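Local coordinates for hypothetical protein (Parabacteroides merdae, PDB 4OO3) that is a putative oxidoreductase that probably binds a dinucleotide cofactor such as NAD through its Rossmann-fold domain, at residues Glu103-Thr108 with Ile113-Asp118. Numbering follows the deposited sequence.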
loop_
_atom_site.group_PDB
_atom_site.type_symbol
_atom_site.label_atom_id
_atom_site.label_comp_id
_atom_site.label_asym_id
_atom_site.label_seq_id
_atom_site.Cartn_x
_atom_site.Cartn_y
_atom_site.Cartn_z
ATOM N N GLU A 103 15.638 6.803 -7.638
ATOM C CA GLU A 103 16.798 7.695 -7.770
ATOM C C GLU A 103 16.674 8.889 -6.819
ATOM O O GLU A 103 17.625 9.213 -6.114
ATOM C CB GLU A 103 16.966 8.157 -9.222
ATOM C CG GLU A 103 18.239 8.948 -9.507
ATOM C CD GLU A 103 19.521 8.216 -9.117
ATOM O OE1 GLU A 103 19.605 6.978 -9.300
ATOM O OE2 GLU A 103 20.454 8.893 -8.634
ATOM N N TYR A 104 15.505 9.525 -6.786
ATOM C CA TYR A 104 15.231 10.578 -5.812
ATOM C C TYR A 104 15.568 10.118 -4.400
ATOM O O TYR A 104 16.232 10.821 -3.644
ATOM C CB TYR A 104 13.744 10.950 -5.792
ATOM C CG TYR A 104 13.178 11.713 -6.970
ATOM C CD1 TYR A 104 13.992 12.349 -7.908
ATOM C CD2 TYR A 104 11.798 11.837 -7.107
ATOM C CE1 TYR A 104 13.436 13.065 -8.958
ATOM C CE2 TYR A 104 11.239 12.541 -8.151
ATOM C CZ TYR A 104 12.059 13.154 -9.070
ATOM O OH TYR A 104 11.474 13.851 -10.100
ATOM N N ILE A 105 15.066 8.942 -4.038
ATOM C CA ILE A 105 15.271 8.399 -2.699
ATOM C C ILE A 105 16.752 8.228 -2.382
ATOM O O ILE A 105 17.200 8.608 -1.307
ATOM C CB ILE A 105 14.512 7.064 -2.501
ATOM C CG1 ILE A 105 13.002 7.333 -2.410
ATOM C CG2 ILE A 105 14.984 6.348 -1.240
ATOM C CD1 ILE A 105 12.128 6.093 -2.369
ATOM N N LYS A 106 17.509 7.657 -3.308
ATOM C CA LYS A 106 18.935 7.435 -3.079
ATOM C C LYS A 106 19.686 8.747 -2.783
ATOM O O LYS A 106 20.425 8.845 -1.802
ATOM C CB LYS A 106 19.576 6.723 -4.278
ATOM C CG LYS A 106 20.915 6.092 -3.943
ATOM C CD LYS A 106 21.817 5.978 -5.155
ATOM C CE LYS A 106 22.440 7.315 -5.527
ATOM N NZ LYS A 106 23.699 7.121 -6.300
ATOM N N LYS A 107 19.479 9.754 -3.624
ATOM C CA LYS A 107 20.209 11.019 -3.495
ATOM C C LYS A 107 19.835 11.762 -2.226
ATOM O O LYS A 107 20.664 12.462 -1.639
ATOM C CB LYS A 107 19.967 11.915 -4.702
ATOM C CG LYS A 107 20.382 11.273 -6.014
ATOM C CD LYS A 107 20.750 12.312 -7.050
ATOM C CE LYS A 107 22.146 12.847 -6.790
ATOM N NZ LYS A 107 22.463 13.969 -7.703
ATOM N N THR A 108 18.586 11.601 -1.802
ATOM C CA THR A 108 18.115 12.230 -0.579
ATOM C C THR A 108 18.772 11.603 0.650
ATOM O O THR A 108 19.186 12.310 1.562
ATOM C CB THR A 108 16.585 12.142 -0.476
ATOM O OG1 THR A 108 15.997 12.777 -1.618
ATOM C CG2 THR A 108 16.098 12.828 0.765
ATOM N N ILE A 113 19.124 12.937 4.719
ATOM C CA ILE A 113 17.710 13.282 4.896
ATOM C C ILE A 113 16.849 12.017 4.962
ATOM O O ILE A 113 16.904 11.179 4.056
ATOM C CB ILE A 113 17.232 14.195 3.745
ATOM C CG1 ILE A 113 18.041 15.501 3.753
ATOM C CG2 ILE A 113 15.742 14.484 3.855
ATOM C CD1 ILE A 113 17.835 16.378 2.537
ATOM N N ASN A 114 16.059 11.886 6.033
ATOM C CA ASN A 114 15.166 10.725 6.213
ATOM C C ASN A 114 14.097 10.727 5.141
ATOM O O ASN A 114 13.793 11.779 4.587
ATOM C CB ASN A 114 14.482 10.759 7.580
ATOM C CG ASN A 114 15.463 10.727 8.739
ATOM O OD1 ASN A 114 15.937 9.669 9.142
ATOM N ND2 ASN A 114 15.745 11.886 9.299
ATOM N N VAL A 115 13.511 9.566 4.849
ATOM C CA VAL A 115 12.535 9.472 3.754
ATOM C C VAL A 115 11.298 8.644 4.108
ATOM O O VAL A 115 11.406 7.486 4.508
ATOM C CB VAL A 115 13.181 8.867 2.490
ATOM C CG1 VAL A 115 12.163 8.720 1.364
ATOM C CG2 VAL A 115 14.357 9.710 2.039
ATOM N N LEU A 116 10.129 9.252 3.949
ATOM C CA LEU A 116 8.862 8.527 3.948
ATOM C C LEU A 116 8.347 8.537 2.509
ATOM O O LEU A 116 8.027 9.590 1.957
ATOM C CB LEU A 116 7.839 9.187 4.887
ATOM C CG LEU A 116 6.460 8.528 5.012
ATOM C CD1 LEU A 116 6.578 7.145 5.634
ATOM C CD2 LEU A 116 5.526 9.389 5.844
ATOM N N SER A 117 8.268 7.363 1.900
ATOM C CA SER A 117 7.798 7.258 0.528
ATOM C C SER A 117 6.547 6.417 0.476
ATOM O O SER A 117 6.442 5.404 1.158
ATOM C CB SER A 117 8.869 6.612 -0.345
ATOM O OG SER A 117 8.354 6.290 -1.627
ATOM N N ASP A 118 5.599 6.831 -0.347
ATOM C CA ASP A 118 4.513 5.958 -0.725
ATOM C C ASP A 118 5.079 4.751 -1.483
ATOM O O ASP A 118 6.197 4.786 -2.011
ATOM C CB ASP A 118 3.524 6.700 -1.621
ATOM C CG ASP A 118 2.148 6.055 -1.636
ATOM O OD1 ASP A 118 1.934 5.056 -0.906
ATOM O OD2 ASP A 118 1.273 6.564 -2.367
#
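Thr108 meets Ile113 and Val115 with its methyl group. OG1 sits beside the backbone N (chi1 -58°), which puts CG2 anti to that N, and from there it reaches Ile113, just before the strand, and Val115 on it. Thr108 CG2 presses on Ile113 CB at 3.5 Å, tighter than usual for two carbons. The branch methyl Ile113 CG2 packs against it as well. Val115 CG2 lies 3.8 Å from Thr108 CG2. On the other branch, Thr108 OG1 donates to Tyr104 O over 2.8 Å, from above the carbonyl plane. The amide of Thr108 reaches that oxygen from the opposite face, so two bonds grip Tyr104 O. The polar end of this buried side chain is thus satisfied within the helix, and the methyl is left for the apolar contact. With an alanine here both CG2 and the hydroxyl are gone, which would probably open a gap against Ile113 and Val115 and leave Tyr104 O with the backbone amide as its one donor within the helix segment.

The backbone closes the same end: Ile113 N donates to Thr108 O at 3.2 Å. The contact belongs to the beta-alpha-beta unit of strand 91-94, helix 98-110 and strand 114-117 in the Rossmann fold. Over the segments, helix and strand run nearly antiparallel, at 160°, with axes 8.8 Å apart. Met92 on the neighbouring strand also touches Thr108 and Ile113.

Further along, Ile105 lies across Val115, with Ile105 CG1 4.1 Å from Val115 CG1. Its chain extends beyond CG1 (chi2 174°), which carries CD1 on to Ser117. Ile105 CD1 stands 3.9 Å from both CB and OG of Ser117. That hydroxyl is hydrogen-bonded to Asp118 O and to Lys101 NZ. Cys134 of helix 125-140 also touches Ile105.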